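Local atomic coordinates of hypothetical protein SO0799 (Shewanella oneidensis, PDB entry 1YUD), a protein that is of unknown function but belongs to the cupin superfamily, folding as a beta-barrel domain that forms a two-subunit assembly. Residues E148-M153 / A159-L164; E71-H76 / L81-I86. All coordinates share one frame; numbering follows the deposited sequence.

Interaction 1: residues E148-M153 / A159-L164; sequences EALLAM and AVVQKL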
# COMPACT_ATOMS: atom_id res chain seq x y z
N GLU A 148 10.87 -26.94 -13.69
CA GLU A 148 10.37 -28.10 -14.41
C GLU A 148 8.94 -27.89 -14.89
O GLU A 148 8.70 -27.69 -16.07
CB GLU A 148 10.43 -29.35 -13.52
CG GLU A 148 11.74 -30.15 -13.59
CD GLU A 148 12.95 -29.38 -13.08
OE1 GLU A 148 13.40 -28.44 -13.77
OE2 GLU A 148 13.45 -29.72 -11.99
N ALA A 149 8.00 -27.94 -13.95
CA ALA A 149 6.59 -27.78 -14.29
C ALA A 149 6.35 -26.56 -15.16
O ALA A 149 5.52 -26.59 -16.07
CB ALA A 149 5.75 -27.70 -13.02
N LEU A 150 7.09 -25.49 -14.91
CA LEU A 150 6.92 -24.25 -15.67
C LEU A 150 7.34 -24.31 -17.13
O LEU A 150 6.83 -23.55 -17.96
CB LEU A 150 7.62 -23.10 -14.95
CG LEU A 150 7.01 -22.73 -13.60
CD1 LEU A 150 7.73 -21.51 -13.06
CD2 LEU A 150 5.52 -22.46 -13.76
N LEU A 151 8.28 -25.19 -17.46
CA LEU A 151 8.69 -25.33 -18.86
C LEU A 151 7.77 -26.36 -19.51
O LEU A 151 7.61 -26.39 -20.73
CB LEU A 151 10.15 -25.78 -18.97
CG LEU A 151 11.19 -24.66 -18.91
CD1 LEU A 151 10.90 -23.63 -19.99
CD2 LEU A 151 11.16 -24.01 -17.55
N ALA A 152 7.16 -27.21 -18.68
CA ALA A 152 6.22 -28.20 -19.17
C ALA A 152 5.07 -27.34 -19.66
O ALA A 152 4.99 -27.01 -20.84
CB ALA A 152 5.76 -29.09 -18.02
N MSE A 153 4.19 -26.96 -18.74
CA MSE A 153 3.08 -26.09 -19.08
C MSE A 153 3.76 -24.78 -19.51
O MSE A 153 4.86 -24.48 -19.06
CB MSE A 153 2.18 -25.88 -17.84
CG MSE A 153 2.88 -25.24 -16.62
SE MSE A 153 2.06 -25.54 -14.84
CE MSE A 153 0.27 -24.88 -15.19
N ALA A 159 12.04 -18.14 -21.95
CA ALA A 159 12.90 -16.98 -21.70
C ALA A 159 12.77 -16.36 -20.31
O ALA A 159 13.77 -16.12 -19.63
CB ALA A 159 12.65 -15.93 -22.77
N VAL A 160 11.54 -16.08 -19.88
CA VAL A 160 11.31 -15.46 -18.57
C VAL A 160 11.17 -16.50 -17.46
O VAL A 160 11.39 -16.18 -16.29
CB VAL A 160 10.05 -14.57 -18.59
CG1 VAL A 160 8.81 -15.43 -18.43
CG2 VAL A 160 10.14 -13.52 -17.50
N VAL A 161 10.81 -17.73 -17.81
CA VAL A 161 10.69 -18.78 -16.81
C VAL A 161 12.08 -19.10 -16.24
O VAL A 161 12.22 -19.49 -15.08
CB VAL A 161 10.08 -20.06 -17.41
CG1 VAL A 161 9.85 -21.09 -16.32
CG2 VAL A 161 8.77 -19.73 -18.10
N GLN A 162 13.10 -18.92 -17.08
CA GLN A 162 14.49 -19.17 -16.70
C GLN A 162 15.07 -18.05 -15.85
O GLN A 162 16.26 -18.03 -15.59
CB GLN A 162 15.37 -19.32 -17.93
CG GLN A 162 15.07 -20.50 -18.82
CD GLN A 162 16.08 -20.61 -19.96
OE1 GLN A 162 16.38 -19.63 -20.64
NE2 GLN A 162 16.60 -21.82 -20.17
N LYS A 163 14.23 -17.11 -15.44
CA LYS A 163 14.70 -16.01 -14.61
C LYS A 163 13.96 -15.97 -13.28
O LYS A 163 14.56 -15.75 -12.22
CB LYS A 163 14.55 -14.66 -15.34
CG LYS A 163 15.66 -14.37 -16.33
CD LYS A 163 15.79 -15.45 -17.40
CE LYS A 163 16.96 -15.15 -18.34
NZ LYS A 163 17.12 -16.17 -19.43
N LEU A 164 12.65 -16.19 -13.35
CA LEU A 164 11.80 -16.16 -12.16
C LEU A 164 11.44 -17.57 -11.71
O LEU A 164 10.34 -17.81 -11.23
CB LEU A 164 10.51 -15.38 -12.45
CG LEU A 164 10.63 -14.01 -13.13
CD1 LEU A 164 9.24 -13.43 -13.33
CD2 LEU A 164 11.47 -13.07 -12.29
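Val161 points its CB toward helix 147-152, and its CG1 methyl comes between the side chains of Leu150 and Leu151. Two leucines from consecutive positions of one helix thus share a single methyl group of the next. Val161 CG1 lies 3.3 Å from Leu150 CB and 3.4 Å from Leu151 CD2. The torsion responsible is the valine's own: with CG1 anti to the backbone N (chi1 -175°), this branch reaches across while CG2 sits beside that nitrogen.

The two leucines meet the valine differently. Leu150 crosses it obliquely, offering CB and then CD1, the latter 3.9 Å from Val161 CG1. Leu151 and Val161 run antiparallel alongside each other, and Leu151 CD2 also comes within 4.1 Å of Val161 CB. Both helices belong to the C-terminal tail that follows the cupin beta-barrel, and their contact is a worked example of packing by apolar side chains: between 148-153 and 159-164 no hydrogen bond forms, although the Leu150 and Val161 CA atoms are only 6.7 Å apart. Leu150 is buried, and beyond the valine it packs on Phe64 of strand 62-66 and on Phe145. Within each segment one carbonyl receives two backbone N-H groups: Glu148 O takes those of Leu151 and Ala152, and Val160 O those of Lys163 and Leu164. Leu164 in turn is tied by backbone hydrogen bonding to Phe64.

Interaction 2: residues E71-H76 / L81-I86; sequences EMWYFH and LTIYMI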
# COMPACT_ATOMS: atom_id res chain seq x y z
N GLU A 71 -3.68 -9.49 -4.57
CA GLU A 71 -2.62 -8.87 -3.81
C GLU A 71 -2.38 -7.48 -4.34
O GLU A 71 -2.13 -7.29 -5.53
CB GLU A 71 -1.35 -9.71 -3.91
CG GLU A 71 -0.30 -9.37 -2.87
CD GLU A 71 0.92 -10.27 -2.97
OE1 GLU A 71 1.81 -10.00 -3.81
OE2 GLU A 71 0.97 -11.27 -2.22
N MSE A 72 -2.47 -6.49 -3.48
CA MSE A 72 -2.21 -5.16 -3.95
C MSE A 72 -0.72 -4.89 -3.78
O MSE A 72 -0.08 -5.44 -2.88
CB MSE A 72 -3.08 -4.16 -3.20
CG MSE A 72 -4.49 -4.01 -3.80
SE MSE A 72 -4.50 -3.19 -5.57
CE MSE A 72 -3.86 -1.43 -5.05
N TRP A 73 -0.16 -4.08 -4.66
CA TRP A 73 1.24 -3.76 -4.57
C TRP A 73 1.42 -2.27 -4.47
O TRP A 73 0.95 -1.52 -5.33
CB TRP A 73 1.99 -4.30 -5.79
CG TRP A 73 2.27 -5.78 -5.73
CD1 TRP A 73 1.36 -6.78 -5.57
CD2 TRP A 73 3.55 -6.42 -5.86
NE1 TRP A 73 1.99 -8.01 -5.59
CE2 TRP A 73 3.33 -7.81 -5.77
CE3 TRP A 73 4.86 -5.95 -6.05
CZ2 TRP A 73 4.38 -8.75 -5.85
CZ3 TRP A 73 5.90 -6.88 -6.14
CH2 TRP A 73 5.64 -8.26 -6.04
N TYR A 74 2.09 -1.82 -3.42
CA TYR A 74 2.33 -0.40 -3.24
C TYR A 74 3.82 -0.19 -3.47
O TYR A 74 4.60 -1.13 -3.38
CB TYR A 74 1.90 0.02 -1.83
CG TYR A 74 0.42 -0.24 -1.60
CD1 TYR A 74 -0.53 0.72 -1.94
CD2 TYR A 74 -0.03 -1.47 -1.15
CE1 TYR A 74 -1.88 0.46 -1.84
CE2 TYR A 74 -1.38 -1.75 -1.06
CZ TYR A 74 -2.30 -0.78 -1.41
OH TYR A 74 -3.64 -1.08 -1.42
N PHE A 75 4.22 1.04 -3.77
CA PHE A 75 5.62 1.31 -4.00
C PHE A 75 6.15 2.32 -2.99
O PHE A 75 5.69 3.47 -2.95
CB PHE A 75 5.83 1.85 -5.41
CG PHE A 75 7.27 2.02 -5.79
CD1 PHE A 75 8.00 0.92 -6.24
CD2 PHE A 75 7.89 3.25 -5.65
CE1 PHE A 75 9.37 1.06 -6.57
CE2 PHE A 75 9.25 3.40 -5.97
CZ PHE A 75 9.99 2.30 -6.43
N HIS A 76 7.12 1.90 -2.19
CA HIS A 76 7.70 2.79 -1.19
C HIS A 76 8.92 3.54 -1.70
O HIS A 76 8.97 4.78 -1.64
CB HIS A 76 8.08 2.00 0.05
CG HIS A 76 6.93 1.32 0.70
ND1 HIS A 76 5.85 2.01 1.20
CD2 HIS A 76 6.71 0.01 0.98
CE1 HIS A 76 5.01 1.16 1.77
NE2 HIS A 76 5.51 -0.06 1.65
N LEU A 81 9.92 -2.06 -10.42
CA LEU A 81 9.93 -3.51 -10.64
C LEU A 81 9.20 -3.87 -11.93
O LEU A 81 8.95 -3.03 -12.78
CB LEU A 81 9.27 -4.23 -9.46
CG LEU A 81 9.74 -3.80 -8.07
CD1 LEU A 81 8.99 -4.59 -7.02
CD2 LEU A 81 11.22 -4.02 -7.92
N THR A 82 8.86 -5.14 -12.06
CA THR A 82 8.14 -5.59 -13.24
C THR A 82 7.45 -6.86 -12.84
O THR A 82 8.09 -7.82 -12.44
CB THR A 82 9.09 -5.86 -14.40
OG1 THR A 82 9.80 -4.66 -14.71
CG2 THR A 82 8.31 -6.31 -15.63
N ILE A 83 6.13 -6.85 -12.92
CA ILE A 83 5.37 -8.02 -12.53
C ILE A 83 5.11 -8.87 -13.76
O ILE A 83 4.41 -8.44 -14.68
CB ILE A 83 4.03 -7.63 -11.90
CG1 ILE A 83 4.22 -6.46 -10.93
CG2 ILE A 83 3.43 -8.83 -11.21
CD1 ILE A 83 4.97 -6.81 -9.69
N TYR A 84 5.68 -10.06 -13.78
CA TYR A 84 5.47 -10.96 -14.89
C TYR A 84 4.37 -11.90 -14.43
O TYR A 84 4.51 -12.59 -13.43
CB TYR A 84 6.76 -11.72 -15.21
CG TYR A 84 7.96 -10.83 -15.48
CD1 TYR A 84 8.59 -10.14 -14.46
CD2 TYR A 84 8.45 -10.68 -16.78
CE1 TYR A 84 9.68 -9.33 -14.70
CE2 TYR A 84 9.55 -9.86 -17.04
CZ TYR A 84 10.17 -9.18 -15.99
OH TYR A 84 11.28 -8.37 -16.23
N MSE A 85 3.26 -11.91 -15.17
CA MSE A 85 2.12 -12.75 -14.83
C MSE A 85 1.78 -13.68 -15.99
O MSE A 85 1.86 -13.28 -17.15
CB MSE A 85 0.91 -11.88 -14.50
CG MSE A 85 1.10 -10.94 -13.31
SE MSE A 85 0.10 -9.29 -13.50
CE MSE A 85 -1.62 -10.12 -13.78
N ILE A 86 1.37 -14.90 -15.66
CA ILE A 86 1.00 -15.90 -16.65
C ILE A 86 -0.42 -16.41 -16.36
O ILE A 86 -0.65 -17.11 -15.37
CB ILE A 86 2.01 -17.08 -16.62
CG1 ILE A 86 3.41 -16.59 -16.99
CG2 ILE A 86 1.57 -18.18 -17.57
CD1 ILE A 86 4.50 -17.60 -16.79
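Ile83 lays its CD1 methyl over one face of the Trp73 indole, a CH-pi contact in which the methyl stands 3.8 Å from the centroid of the six-membered ring and 17° off its normal. CG2 is the isoleucine branch anti to the backbone N; CG1 lies beside that nitrogen (chi1 -43°), and the next turn (chi2 -70°) brings CD1 over the ring. Apolar packing at the rim adds a second neighbour: Leu81 CD1 lies close to the ring plane, 3.9 Å from Trp73 CZ3, with the leucine side chain roughly perpendicular to that of the tryptophan. Methyls from alternate residues of one strand therefore meet the indole at a face and at an edge.

No backbone bond links the strands; the Trp73 and Ile83 CA atoms are 9.9 Å apart. The contact spans the interior of the cupin barrel, since strands 71-76 and 81-86 belong to different sheets. An alanine in place of Trp73 is likely to open a gap between the sheets, taking the ring face from Ile83 CD1 and the rim neighbour from Leu81 CD1.

Between the two segments no polar bond forms; two side-chain bonds lie within them. Trp73 NE1 makes a weak, bent hydrogen bond of 2.7 Å to Glu71 OE1. Thr82 OG1 donates to Leu81 O from above the carbonyl plane. On the other side of strand 71-76, the Tyr74 ring stacks on Tyr74 of the second subunit.

Overall arrangement
Strand 81-86 connects the two contacts by using both of its sides. Leu81 and Ile83 point across the barrel in interaction 2, joining its two sheets, whereas Tyr84 points to the opposite side of the strand from Ile83 and receives the C-terminal tail: Val160 CG2 lies 3.4 Å from Tyr84 CD2, and Leu164 CD1 3.5 Å from Tyr84 CD1. The centres of interactions 1 and 2 are about 19 Å apart. Interaction 1 packs against strands 62-66 and 81-86 through Phe64 and Tyr84. Strand 71-76 reaches the second subunit, which does not touch the segments of interaction 1. The strands of interaction 2 come earlier in the sequence than the helices of interaction 1.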